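Local coordinates for uncharacterized protein XCC1541 (PDB 2QJW) that is of unknown function but has the alpha/beta-hydrolase fold and is probably a serine-type hydrolase, at residues M103-K108 with A136-W141; I122-A127 with R145-L150; D130-A135 with D154-G159. All coordinates share one frame; numbering follows the deposited sequence. Where two conformers were deposited one is given.

Following the chain from the N terminus, 103-108 leaves the end of strand 99-103 and meets helix 135-145, closing interaction 1. Strand 122-127 then meets strand 148-152 in interaction 2, closing a loop that holds the helix. Between them, 130-135 departs toward the helix and is joined by 154-159 in interaction 3. The segments alternate along the chain, so all three contacts cross and none nests. Touching links knit them: Val-104 N lies 2.9 Å from Val-125 O, and His-126 NE2 lies 3.0 Å from Ile-133 O. Together they tie the last parallel strands, the helix and the loops beyond the strand ends.

Interaction 1 of 3, residues M103-K108 with A136-W141; sequences MVPPTK and ADVIAW
Thr-107 and Pro-105 rest against the first turns of helix 135-145 in this alpha/beta-hydrolase fold, where the loop leaving strand 99-103 runs past the helix that follows strand 122-127. The packing centres on the methyl groups of Thr-107 and Val-138, which also press on backbone carbonyls. Thr-107 CG2 sits over the helix backbone, 3.6 Å from Asp-137 O, and also reaches Val-138 CG2 and, at 4.0 Å, Trp-141 CB. It meets the tryptophan obliquely, while the indole N-H is taken by Leu-115 O. Val-138 CG1 stands anti to the backbone N (chi1 174°), 4.3 Å from Pro-105 CG. The other branch, CG2, lies beside the N and comes to 3.5 Å from Pro-105 O, a carbonyl buried here without a polar partner in the model.

The polar part runs through water. With chi1 at 64°, Thr-107 OG1 lies between its own backbone N and carbonyl carbon, and CG2 is turned beside the N. The Thr-107 and Asp-137 side chains cross at about a right angle, and one water joins OG1 to Asp-137 OD2. Lys-108, extended beyond CG, brings CE to 3.6 Å from Asp-137 OD2. Its charge would favour the carboxylate, although NZ and OD2 are too far apart for a salt bridge. A second water links the two groups through the other oxygen: it accepts from Lys-108 NZ at 3.1 Å and donates to Asp-137 OD1 at 3.0 Å.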
HETATM    1  N   MSE A 103       1.549   2.391  11.802  1.00  8.65           N
HETATM    2  CA  MSE A 103       2.452   3.315  11.083  1.00  9.81           C
HETATM    3  C   MSE A 103       3.864   3.142  11.674  1.00  9.05           C
HETATM    4  O   MSE A 103       4.026   3.144  12.889  1.00  9.21           O
HETATM    5  CB  MSE A 103       2.012   4.743  11.150  1.00  9.45           C
HETATM    6  CG  MSE A 103       0.594   4.968  10.583  1.00 11.21           C
HETATM    7 SE   MSE A 103      -0.045   6.743  10.670  0.75 12.25          SE
HETATM    8  CE  MSE A 103      -0.329   6.741  12.523  1.00 18.99           C
ATOM      9  N   VAL A 104       4.846   2.978  10.787  1.00  9.30           N
ATOM     10  CA  VAL A 104       6.303   2.862  11.137  1.00  7.59           C
ATOM     11  C   VAL A 104       6.509   2.063  12.437  1.00 10.13           C
ATOM     12  O   VAL A 104       7.073   2.561  13.400  1.00 10.03           O
ATOM     13  CB  VAL A 104       7.044   4.249  11.113  1.00  8.64           C
ATOM     14  CG1 VAL A 104       7.155   4.718   9.656  1.00 13.42           C
ATOM     15  CG2 VAL A 104       6.367   5.282  11.945  1.00 10.83           C
ATOM     16  N   PRO A 105       6.063   0.794  12.463  1.00  9.65           N
ATOM     17  CA  PRO A 105       6.222  -0.028  13.667  1.00 11.37           C
ATOM     18  C   PRO A 105       7.663  -0.480  13.893  1.00  8.60           C
ATOM     19  O   PRO A 105       8.256  -0.987  12.973  1.00  9.50           O
ATOM     20  CB  PRO A 105       5.315  -1.241  13.361  1.00  9.51           C
ATOM     21  CG  PRO A 105       5.355  -1.404  11.947  1.00  9.20           C
ATOM     22  CD  PRO A 105       5.417   0.017  11.385  1.00  8.30           C
ATOM     23  N   PRO A 106       8.182  -0.305  15.102  1.00 11.20           N
ATOM     24  CA  PRO A 106       9.506  -0.888  15.345  1.00 10.76           C
ATOM     25  C   PRO A 106       9.375  -2.388  15.563  1.00 12.19           C
ATOM     26  O   PRO A 106       8.446  -2.858  16.228  1.00 13.35           O
ATOM     27  CB  PRO A 106       9.953  -0.220  16.625  1.00 15.59           C
ATOM     28  CG  PRO A 106       8.741   0.124  17.318  1.00 16.02           C
ATOM     29  CD  PRO A 106       7.633   0.378  16.275  1.00 14.64           C
ATOM     30  N   THR A 107      10.299  -3.169  15.033  1.00 12.30           N
ATOM     31  CA  THR A 107      10.264  -4.603  15.183  1.00 12.38           C
ATOM     32  C   THR A 107      11.075  -5.031  16.421  1.00 14.99           C
ATOM     33  O   THR A 107      10.843  -6.105  16.904  1.00 16.19           O
ATOM     34  CB  THR A 107      10.749  -5.339  13.941  1.00 13.36           C
ATOM     35  OG1 THR A 107      12.147  -5.023  13.735  1.00 16.80           O
ATOM     36  CG2 THR A 107       9.931  -4.915  12.707  1.00 15.01           C
ATOM     37  N   LYS A 108      11.997  -4.188  16.892  1.00 19.55           N
ATOM     38  CA  LYS A 108      12.849  -4.493  18.031  1.00 23.15           C
ATOM     39  C   LYS A 108      12.637  -3.432  19.097  1.00 23.23           C
ATOM     40  O   LYS A 108      12.416  -2.263  18.766  1.00 24.03           O
ATOM     41  CB  LYS A 108      14.295  -4.448  17.571  1.00 23.03           C
ATOM     42  CG  LYS A 108      14.663  -5.340  16.374  1.00 29.06           C
ATOM     43  CD  LYS A 108      16.086  -5.026  15.857  1.00 29.62           C
ATOM     44  CE  LYS A 108      16.357  -5.701  14.511  1.00 34.48           C
ATOM     45  NZ  LYS A 108      17.811  -5.770  14.204  1.00 42.07           N
ATOM     46  N   ALA A 136      13.610  -3.141   5.566  1.00 11.56           N
ATOM     47  CA  ALA A 136      13.738  -4.572   5.444  1.00 10.63           C
ATOM     48  C   ALA A 136      13.212  -5.307   6.666  1.00  9.58           C
ATOM     49  O   ALA A 136      12.631  -6.388   6.542  1.00 12.38           O
ATOM     50  CB  ALA A 136      15.211  -4.988   5.170  1.00 11.04           C
ATOM     51  N   ASP A 137      13.342  -4.695   7.829  1.00 11.00           N
ATOM     52  CA  ASP A 137      12.921  -5.316   9.081  1.00 11.11           C
ATOM     53  C   ASP A 137      11.396  -5.413   9.103  1.00 10.01           C
ATOM     54  O   ASP A 137      10.845  -6.440   9.522  1.00 10.96           O
ATOM     55  CB  ASP A 137      13.445  -4.550  10.301  1.00 11.35           C
ATOM     56  CG  ASP A 137      14.967  -4.690  10.500  1.00 14.05           C
ATOM     57  OD1 ASP A 137      15.607  -5.471   9.772  1.00 17.65           O
ATOM     58  OD2 ASP A 137      15.423  -4.028  11.427  1.00 16.67           O
ATOM     59  N   VAL A 138      10.720  -4.335   8.677  1.00  9.58           N
ATOM     60  CA  VAL A 138       9.233  -4.327   8.622  1.00  8.63           C
ATOM     61  C   VAL A 138       8.716  -5.170   7.480  1.00  8.60           C
ATOM     62  O   VAL A 138       7.751  -5.939   7.630  1.00  9.68           O
ATOM     63  CB  VAL A 138       8.751  -2.886   8.520  1.00 10.41           C
ATOM     64  CG1 VAL A 138       7.207  -2.810   8.296  1.00 10.58           C
ATOM     65  CG2 VAL A 138       9.118  -2.116   9.782  1.00 12.98           C
ATOM     66  N   ILE A 139       9.395  -5.165   6.337  1.00  9.59           N
ATOM     67  CA  ILE A 139       9.068  -6.028   5.241  1.00  9.39           C
ATOM     68  C   ILE A 139       9.127  -7.489   5.723  1.00  8.55           C
ATOM     69  O   ILE A 139       8.193  -8.281   5.498  1.00 10.93           O
ATOM     70  CB  ILE A 139      10.027  -5.824   4.031  1.00  9.89           C
ATOM     71  CG1 ILE A 139       9.688  -4.446   3.410  1.00 10.22           C
ATOM     72  CG2 ILE A 139       9.926  -7.026   3.062  1.00 11.31           C
ATOM     73  CD1 ILE A 139      10.856  -3.839   2.566  1.00 11.22           C
ATOM     74  N   ALA A 140      10.184  -7.894   6.459  1.00  9.94           N
ATOM     75  CA  ALA A 140      10.278  -9.299   6.919  1.00 11.79           C
ATOM     76  C   ALA A 140       9.155  -9.651   7.914  1.00 10.60           C
ATOM     77  O   ALA A 140       8.594 -10.734   7.882  1.00 11.55           O
ATOM     78  CB  ALA A 140      11.661  -9.618   7.498  1.00 13.61           C
ATOM     79  N   TRP A 141       8.850  -8.740   8.826  1.00 10.16           N
ATOM     80  CA  TRP A 141       7.828  -8.973   9.827  1.00 10.50           C
ATOM     81  C   TRP A 141       6.488  -9.104   9.159  1.00  9.22           C
ATOM     82  O   TRP A 141       5.699 -10.037   9.451  1.00 11.20           O
ATOM     83  CB  TRP A 141       7.815  -7.780  10.797  1.00 11.71           C
ATOM     84  CG  TRP A 141       6.991  -7.940  12.035  1.00 11.44           C
ATOM     85  CD1 TRP A 141       7.372  -8.518  13.194  1.00 12.76           C
ATOM     86  CD2 TRP A 141       5.587  -7.678  12.167  1.00  9.91           C
ATOM     87  NE1 TRP A 141       6.317  -8.579  14.066  1.00 11.30           N
ATOM     88  CE2 TRP A 141       5.215  -8.037  13.456  1.00 10.56           C
ATOM     89  CE3 TRP A 141       4.611  -7.109  11.331  1.00  9.86           C
ATOM     90  CZ2 TRP A 141       3.889  -7.892  13.925  1.00 11.32           C
ATOM     91  CZ3 TRP A 141       3.318  -6.958  11.798  1.00 12.88           C
ATOM     92  CH2 TRP A 141       2.972  -7.322  13.072  1.00 11.08           C
TER
HETATM   93  O   HOH W   1      13.794  -2.810  13.163  1.00 24.63           O
HETATM   94  O   HOH W   2      17.441  -7.117  11.489  1.00 48.62           O

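Interaction 2 of 3, residues I122-A127 with R145-L150; sequences ISIVHA and RSARLL
Ile-124 and Leu-149 face each other on the side of two neighbouring parallel strands covered by helix 135-145, their side chains crossing obliquely. Leu-149 CG stands anti to its backbone N (chi1 179°), and the CD1 branch turns in to touch Ile-124 CG2 at 3.6 Å and CB at 3.8 Å. The other arm of Ile-124 runs the opposite way along the strand: CG1 lies beside the backbone N (chi1 -55°), and CD1 reaches Ala-147 CB at 3.9 Å. Ala-147 CB also meets Ile-122 CG2, so this alanine packs against two isoleucines just after the Schellman motif that ends the helix at Ser-146.

Ser-123, Val-125, Arg-148 and Leu-150 point to the other face. There Val-125 CG2 and Leu-150 CD2 are 4.2 Å apart, and in the conformer given the end of Arg-148 leads away from strand 122-127.

Backbone bonds hold this register: Ile-124 donates its N-H to Arg-148 O, and its O accepts from Leu-150 N. His-126 N bonds Leu-150 O at 2.8 Å, and Arg-148 N bonds Ile-122 O at 3.1 Å.

The pair forms a right-handed beta-alpha-beta unit with helix 135-145, whose Val-138 and Ala-142 cover Ile-124 while Ile-139 covers Leu-149. Strand 99-103 flanks strand 122-127 on its other side, and beyond Leu-149 and Leu-150 an antiparallel strand of the second subunit continues the sheet.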
ATOM      1  N   ILE A 122      -4.076  -6.926   9.698  1.00  8.83           N
ATOM      2  CA  ILE A 122      -3.015  -5.948   9.992  1.00  9.22           C
ATOM      3  C   ILE A 122      -2.724  -5.181   8.725  1.00  8.27           C
ATOM      4  O   ILE A 122      -2.542  -5.805   7.665  1.00  9.65           O
ATOM      5  CB  ILE A 122      -1.736  -6.615  10.494  1.00  9.11           C
ATOM      6  CG1 ILE A 122      -2.039  -7.442  11.776  1.00 11.46           C
ATOM      7  CG2 ILE A 122      -0.621  -5.601  10.713  1.00 11.00           C
ATOM      8  CD1 ILE A 122      -0.896  -8.385  12.177  1.00 13.32           C
ATOM      9  N   SER A 123      -2.711  -3.854   8.834  1.00  9.51           N
ATOM     10  CA  SER A 123      -2.335  -2.966   7.744  1.00  8.34           C
ATOM     11  C   SER A 123      -1.234  -2.057   8.262  1.00  6.61           C
ATOM     12  O   SER A 123      -1.392  -1.475   9.316  1.00  9.28           O
ATOM     13  CB  SER A 123      -3.522  -2.196   7.241  1.00 10.16           C
ATOM     14  OG  SER A 123      -3.185  -1.299   6.226  1.00 10.23           O
ATOM     15  N   ILE A 124      -0.147  -1.947   7.497  1.00  7.46           N
ATOM     16  CA  ILE A 124       1.053  -1.241   7.901  1.00  7.89           C
ATOM     17  C   ILE A 124       1.359  -0.197   6.854  1.00  8.37           C
ATOM     18  O   ILE A 124       1.262  -0.466   5.650  1.00  8.06           O
ATOM     19  CB  ILE A 124       2.271  -2.220   8.042  1.00  9.29           C
ATOM     20  CG1 ILE A 124       1.962  -3.388   8.989  1.00 10.28           C
ATOM     21  CG2 ILE A 124       3.546  -1.465   8.453  1.00  9.39           C
ATOM     22  CD1 ILE A 124       2.948  -4.532   8.800  1.00 11.26           C
ATOM     23  N   VAL A 125       1.756   0.975   7.317  1.00  7.98           N
ATOM     24  CA  VAL A 125       2.351   2.031   6.462  1.00  7.88           C
ATOM     25  C   VAL A 125       3.772   2.239   6.964  1.00  7.90           C
ATOM     26  O   VAL A 125       3.943   2.600   8.105  1.00  8.92           O
ATOM     27  CB  VAL A 125       1.585   3.359   6.410  1.00  9.25           C
ATOM     28  CG1 VAL A 125       2.274   4.372   5.490  1.00  9.10           C
ATOM     29  CG2 VAL A 125       0.169   3.062   5.938  1.00 10.51           C
ATOM     30  N   HIS A 126       4.776   1.974   6.094  1.00  7.78           N
ATOM     31  CA  HIS A 126       6.164   2.233   6.477  1.00  8.56           C
ATOM     32  C   HIS A 126       6.872   3.044   5.442  1.00  9.71           C
ATOM     33  O   HIS A 126       6.485   3.154   4.290  1.00 10.17           O
ATOM     34  CB  HIS A 126       6.880   0.920   6.684  1.00  8.06           C
ATOM     35  CG  HIS A 126       8.107   1.044   7.493  1.00 10.51           C
ATOM     36  ND1 HIS A 126       8.058   1.402   8.811  1.00 12.16           N
ATOM     37  CD2 HIS A 126       9.408   0.849   7.180  1.00 11.66           C
ATOM     38  CE1 HIS A 126       9.305   1.460   9.271  1.00 14.97           C
ATOM     39  NE2 HIS A 126      10.130   1.144   8.290  1.00 13.08           N
ATOM     40  N   ALA A 127       7.920   3.714   5.923  1.00 10.44           N
ATOM     41  CA  ALA A 127       8.770   4.611   5.098  1.00 10.24           C
ATOM     42  C   ALA A 127       9.949   3.866   4.499  1.00  9.61           C
ATOM     43  O   ALA A 127      10.735   3.271   5.250  1.00 10.50           O
ATOM     44  CB  ALA A 127       9.256   5.739   5.988  1.00 12.08           C
ATOM     45  N   ARG A 145       3.662 -12.755   8.169  1.00 12.20           N
ATOM     46  CA  ARG A 145       2.267 -12.730   8.562  1.00 12.78           C
ATOM     47  C   ARG A 145       1.321 -12.368   7.392  1.00  9.86           C
ATOM     48  O   ARG A 145       0.090 -12.316   7.525  1.00 12.04           O
ATOM     49  CB  ARG A 145       2.101 -11.630   9.645  1.00 14.01           C
ATOM     50  CG  ARG A 145       2.828 -11.981  10.946  1.00 16.25           C
ATOM     51  CD  ARG A 145       2.942 -10.786  11.874  1.00 14.90           C
ATOM     52  NE  ARG A 145       3.640 -11.159  13.104  1.00 15.29           N
ATOM     53  CZ  ARG A 145       4.943 -11.401  13.208  1.00 19.37           C
ATOM     54  NH1 ARG A 145       5.778 -11.245  12.174  1.00 17.99           N
ATOM     55  NH2 ARG A 145       5.417 -11.810  14.392  1.00 19.91           N
ATOM     56  N   SER A 146       1.898 -12.231   6.181  1.00 11.94           N
ATOM     57  CA  SER A 146       1.196 -11.732   5.008  1.00 11.40           C
ATOM     58  C   SER A 146       0.364 -10.487   5.369  1.00 10.95           C
ATOM     59  O   SER A 146      -0.696 -10.299   4.840  1.00 12.40           O
ATOM     60  CB  SER A 146       0.328 -12.814   4.371  1.00 13.73           C
ATOM     61  OG  SER A 146       1.132 -13.953   4.022  1.00 13.66           O
ATOM     62  N   ALA A 147       0.896  -9.551   6.191  1.00  9.56           N
ATOM     63  CA  ALA A 147       0.177  -8.342   6.557  1.00  9.97           C
ATOM     64  C   ALA A 147       0.201  -7.396   5.397  1.00 10.28           C
ATOM     65  O   ALA A 147       1.148  -7.399   4.601  1.00 10.33           O
ATOM     66  CB  ALA A 147       0.847  -7.631   7.723  1.00  9.32           C
ATOM     67  N   ARG A 148      -0.875  -6.645   5.179  0.70  8.61           N
ATOM     68  CA  ARG A 148      -0.896  -5.634   4.130  0.70  9.07           C
ATOM     69  C   ARG A 148       0.188  -4.621   4.502  0.70  8.55           C
ATOM     70  O   ARG A 148       0.255  -4.167   5.632  0.70  9.73           O
ATOM     71  CB  ARG A 148      -2.247  -4.972   3.908  0.70  7.92           C
ATOM     72  CG  ARG A 148      -2.310  -4.048   2.695  0.70 10.29           C
ATOM     73  CD  ARG A 148      -3.690  -3.579   2.393  0.70 15.01           C
ATOM     74  NE  ARG A 148      -4.518  -4.728   2.065  0.70 12.44           N
ATOM     75  CZ  ARG A 148      -5.778  -4.673   1.650  0.70 13.05           C
ATOM     76  NH1 ARG A 148      -6.399  -3.518   1.473  0.70 14.86           N
ATOM     77  NH2 ARG A 148      -6.445  -5.809   1.480  0.70 14.60           N
ATOM     78  N   LEU A 149       0.975  -4.256   3.495  1.00  7.55           N
ATOM     79  CA  LEU A 149       2.111  -3.335   3.687  1.00  8.72           C
ATOM     80  C   LEU A 149       2.157  -2.330   2.579  1.00  9.09           C
ATOM     81  O   LEU A 149       2.235  -2.687   1.425  1.00  8.87           O
ATOM     82  CB  LEU A 149       3.426  -4.081   3.739  1.00  9.97           C
ATOM     83  CG  LEU A 149       4.709  -3.250   3.914  1.00  7.18           C
ATOM     84  CD1 LEU A 149       4.702  -2.377   5.129  1.00  8.83           C
ATOM     85  CD2 LEU A 149       5.906  -4.235   3.988  1.00  9.80           C
ATOM     86  N   LEU A 150       2.141  -1.063   2.975  1.00  8.96           N
ATOM     87  CA  LEU A 150       2.323   0.102   2.069  1.00  8.43           C
ATOM     88  C   LEU A 150       3.612   0.806   2.405  1.00  6.84           C
ATOM     89  O   LEU A 150       3.802   1.187   3.552  1.00  8.80           O
ATOM     90  CB  LEU A 150       1.178   1.116   2.190  1.00  8.39           C
ATOM     91  CG  LEU A 150       1.254   2.351   1.324  1.00  9.98           C
ATOM     92  CD1 LEU A 150       1.033   1.914  -0.115  1.00 12.91           C
ATOM     93  CD2 LEU A 150       0.202   3.385   1.732  1.00  9.09           C
TER

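Interaction 3 of 3, residues D130-A135 with D154-G159; sequences DELIPA and DGHRLG
His-156 and Asp-130 form a His-carboxylate hydrogen bond that joins two loops beyond the carboxyl ends of the last strands, one following strand 122-127 and the other strand 148-152. ND1 of His-156 donates to Asp-130 OD2 at 2.7 Å, with an angle of 163° at the hydrogen. The acceptor lies in the imidazole plane and is met on its syn side. The two side chains lie side by side, pointing the same way, with ring and carboxylate planes 67° apart.

The other carboxylate oxygen is held by its own loop. Asp-130 CG is anti to the backbone N (chi1 -166°), and OD1 accepts from Leu-132 N at 2.8 Å, an Asx turn, and from Ile-133 N at 2.9 Å, the latter from above the carboxylate plane. These two N-H groups would restrain the rotation of the carboxylate, with OD2 turned to the histidine.

The placement, aspartate after one strand and histidine after the next, is as in alpha/beta hydrolases. His-156 also touches Ser-82, which sits on a probable nucleophile elbow, consistent with a Ser-His-Asp triad.

Apolar groups pack round the imidazole. Leu-132 CD1 lies over one face in a CH-pi contact, 4.1 Å from the centroid and nearest CD2, and Ile-133 CD1 comes to the edge 3.4 Å from CE1. At the base of the histidine, a water accepts from both Glu-131 N and His-156 N, the latter at 2.8 Å, in the first part of the type I turn from Gly-155 to Leu-158.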
ATOM      1  N   ASP A 130      13.150   5.123   6.309  1.00  9.75           N
ATOM      2  CA  ASP A 130      13.137   5.220   7.732  1.00 10.41           C
ATOM      3  C   ASP A 130      14.586   5.005   8.217  1.00 12.49           C
ATOM      4  O   ASP A 130      15.207   3.991   7.899  1.00 12.15           O
ATOM      5  CB  ASP A 130      12.227   4.154   8.318  1.00  9.43           C
ATOM      6  CG  ASP A 130      11.886   4.380   9.739  1.00 11.82           C
ATOM      7  OD1 ASP A 130      12.778   4.668  10.569  1.00 11.64           O
ATOM      8  OD2 ASP A 130      10.675   4.323  10.070  1.00 11.60           O
ATOM      9  N   GLU A 131      15.118   5.994   8.931  0.50 13.80           N
ATOM     10  CA  GLU A 131      16.485   5.916   9.477  0.50 12.58           C
ATOM     11  C   GLU A 131      16.582   5.074  10.745  0.50 13.13           C
ATOM     12  O   GLU A 131      17.697   4.594  11.092  0.50 14.85           O
ATOM     13  CB  GLU A 131      17.039   7.338   9.737  0.50 12.54           C
ATOM     14  CG  GLU A 131      16.319   8.096  10.874  0.50 11.86           C
ATOM     15  CD  GLU A 131      16.765   9.516  11.145  0.50 18.72           C
ATOM     16  OE1 GLU A 131      17.238  10.177  10.237  0.50 18.23           O
ATOM     17  OE2 GLU A 131      16.593   9.966  12.303  0.50 21.72           O
ATOM     18  N   LEU A 132      15.463   4.900  11.456  1.00 13.22           N
ATOM     19  CA  LEU A 132      15.424   4.195  12.752  1.00 13.60           C
ATOM     20  C   LEU A 132      14.995   2.726  12.708  1.00 12.24           C
ATOM     21  O   LEU A 132      15.462   1.893  13.499  1.00 12.74           O
ATOM     22  CB  LEU A 132      14.472   4.934  13.698  1.00 13.67           C
ATOM     23  CG  LEU A 132      14.862   6.355  14.073  1.00 19.22           C
ATOM     24  CD1 LEU A 132      13.752   7.012  14.961  1.00 20.12           C
ATOM     25  CD2 LEU A 132      16.229   6.455  14.790  1.00 20.35           C
ATOM     26  N   ILE A 133      14.080   2.423  11.792  1.00 12.54           N
ATOM     27  CA  ILE A 133      13.532   1.109  11.638  1.00 11.79           C
ATOM     28  C   ILE A 133      13.754   0.769  10.181  1.00 11.90           C
ATOM     29  O   ILE A 133      12.969   1.145   9.345  1.00 11.35           O
ATOM     30  CB  ILE A 133      12.003   1.100  11.961  1.00 11.65           C
ATOM     31  CG1 ILE A 133      11.734   1.750  13.316  1.00 11.61           C
ATOM     32  CG2 ILE A 133      11.478  -0.354  11.852  1.00 11.54           C
ATOM     33  CD1 ILE A 133      10.268   2.235  13.509  1.00 14.00           C
ATOM     34  N   PRO A 134      14.816   0.018   9.888  1.00 10.37           N
ATOM     35  CA  PRO A 134      15.074  -0.331   8.470  1.00 11.65           C
ATOM     36  C   PRO A 134      13.856  -0.936   7.802  1.00 11.74           C
ATOM     37  O   PRO A 134      13.228  -1.870   8.351  1.00 10.47           O
ATOM     38  CB  PRO A 134      16.230  -1.338   8.584  1.00 12.45           C
ATOM     39  CG  PRO A 134      16.968  -0.941   9.828  1.00 12.91           C
ATOM     40  CD  PRO A 134      15.852  -0.548  10.780  1.00 11.30           C
ATOM     41  N   ALA A 135      13.567  -0.484   6.594  1.00 10.51           N
ATOM     42  CA  ALA A 135      12.400  -1.004   5.868  1.00 10.49           C
ATOM     43  C   ALA A 135      12.444  -2.527   5.776  1.00 10.69           C
ATOM     44  O   ALA A 135      11.415  -3.211   5.857  1.00 10.31           O
ATOM     45  CB  ALA A 135      12.326  -0.412   4.468  1.00 12.26           C
ATOM     46  N   ASP A 154       9.421   8.253   1.939  1.00 11.68           N
ATOM     47  CA  ASP A 154       9.418   9.202   3.057  1.00 11.78           C
ATOM     48  C   ASP A 154      10.400   8.632   4.086  1.00 11.26           C
ATOM     49  O   ASP A 154      10.909   7.517   3.954  1.00 11.92           O
ATOM     50  CB  ASP A 154       8.003   9.388   3.668  1.00 11.68           C
ATOM     51  CG  ASP A 154       7.757  10.757   4.240  1.00 15.83           C
ATOM     52  OD1 ASP A 154       8.678  11.479   4.662  1.00 15.55           O
ATOM     53  OD2 ASP A 154       6.591  11.207   4.261  1.00 13.03           O
ATOM     54  N   GLY A 155      10.622   9.394   5.153  1.00 11.92           N
ATOM     55  CA  GLY A 155      11.323   8.930   6.329  1.00 12.03           C
ATOM     56  C   GLY A 155      10.387   8.567   7.463  1.00 11.41           C
ATOM     57  O   GLY A 155       9.150   8.580   7.308  1.00 11.66           O
ATOM     58  N   HIS A 156      10.956   8.317   8.624  1.00 12.86           N
ATOM     59  CA  HIS A 156      10.212   7.831   9.761  1.00 12.42           C
ATOM     60  C   HIS A 156       9.009   8.645  10.180  1.00 12.58           C
ATOM     61  O   HIS A 156       8.053   8.113  10.718  1.00 14.01           O
ATOM     62  CB  HIS A 156      11.187   7.709  10.950  1.00 14.27           C
ATOM     63  CG  HIS A 156      10.575   7.141  12.161  1.00 13.20           C
ATOM     64  ND1 HIS A 156      10.227   5.815  12.265  1.00 11.92           N
ATOM     65  CD2 HIS A 156      10.265   7.717  13.354  1.00 16.66           C
ATOM     66  CE1 HIS A 156       9.682   5.622  13.465  1.00 15.64           C
ATOM     67  NE2 HIS A 156       9.707   6.751  14.141  1.00 14.78           N
ATOM     68  N   ARG A 157       9.084   9.974  10.018  1.00 12.29           N
ATOM     69  CA  ARG A 157       7.972  10.806  10.459  1.00 12.72           C
ATOM     70  C   ARG A 157       6.739  10.723   9.553  1.00 13.31           C
ATOM     71  O   ARG A 157       5.632  11.141   9.969  1.00 15.11           O
ATOM     72  CB  ARG A 157       8.412  12.258  10.571  1.00 15.67           C
ATOM     73  CG  ARG A 157       9.619  12.493  11.484  1.00 20.24           C
ATOM     74  CD  ARG A 157       9.881  14.022  11.586  1.00 20.19           C
ATOM     75  NE  ARG A 157      10.130  14.656  10.292  1.00 23.07           N
ATOM     76  CZ  ARG A 157      11.326  14.782   9.737  1.00 28.47           C
ATOM     77  NH1 ARG A 157      12.406  14.309  10.331  1.00 24.44           N
ATOM     78  NH2 ARG A 157      11.439  15.373   8.562  1.00 29.09           N
ATOM     79  N   LEU A 158       6.888  10.194   8.350  1.00 12.73           N
ATOM     80  CA  LEU A 158       5.832  10.104   7.352  1.00 11.60           C
ATOM     81  C   LEU A 158       5.196  11.479   7.138  1.00 16.39           C
ATOM     82  O   LEU A 158       3.983  11.591   6.864  1.00 16.15           O
ATOM     83  CB  LEU A 158       4.714   9.083   7.710  1.00 12.96           C
ATOM     84  CG  LEU A 158       5.165   7.630   7.728  1.00 12.93           C
ATOM     85  CD1 LEU A 158       4.076   6.725   8.360  1.00 14.52           C
ATOM     86  CD2 LEU A 158       5.567   7.207   6.361  1.00 12.14           C
ATOM     87  N   GLY A 159       5.996  12.534   7.264  1.00 15.96           N
ATOM     88  CA  GLY A 159       5.455  13.909   7.224  1.00 17.39           C
ATOM     89  C   GLY A 159       4.826  14.340   5.924  1.00 16.18           C
ATOM     90  O   GLY A 159       3.972  15.261   5.887  1.00 20.90           O
TER
HETATM   91  O   HOH W   3      13.731   8.711   8.913  1.00 16.34           O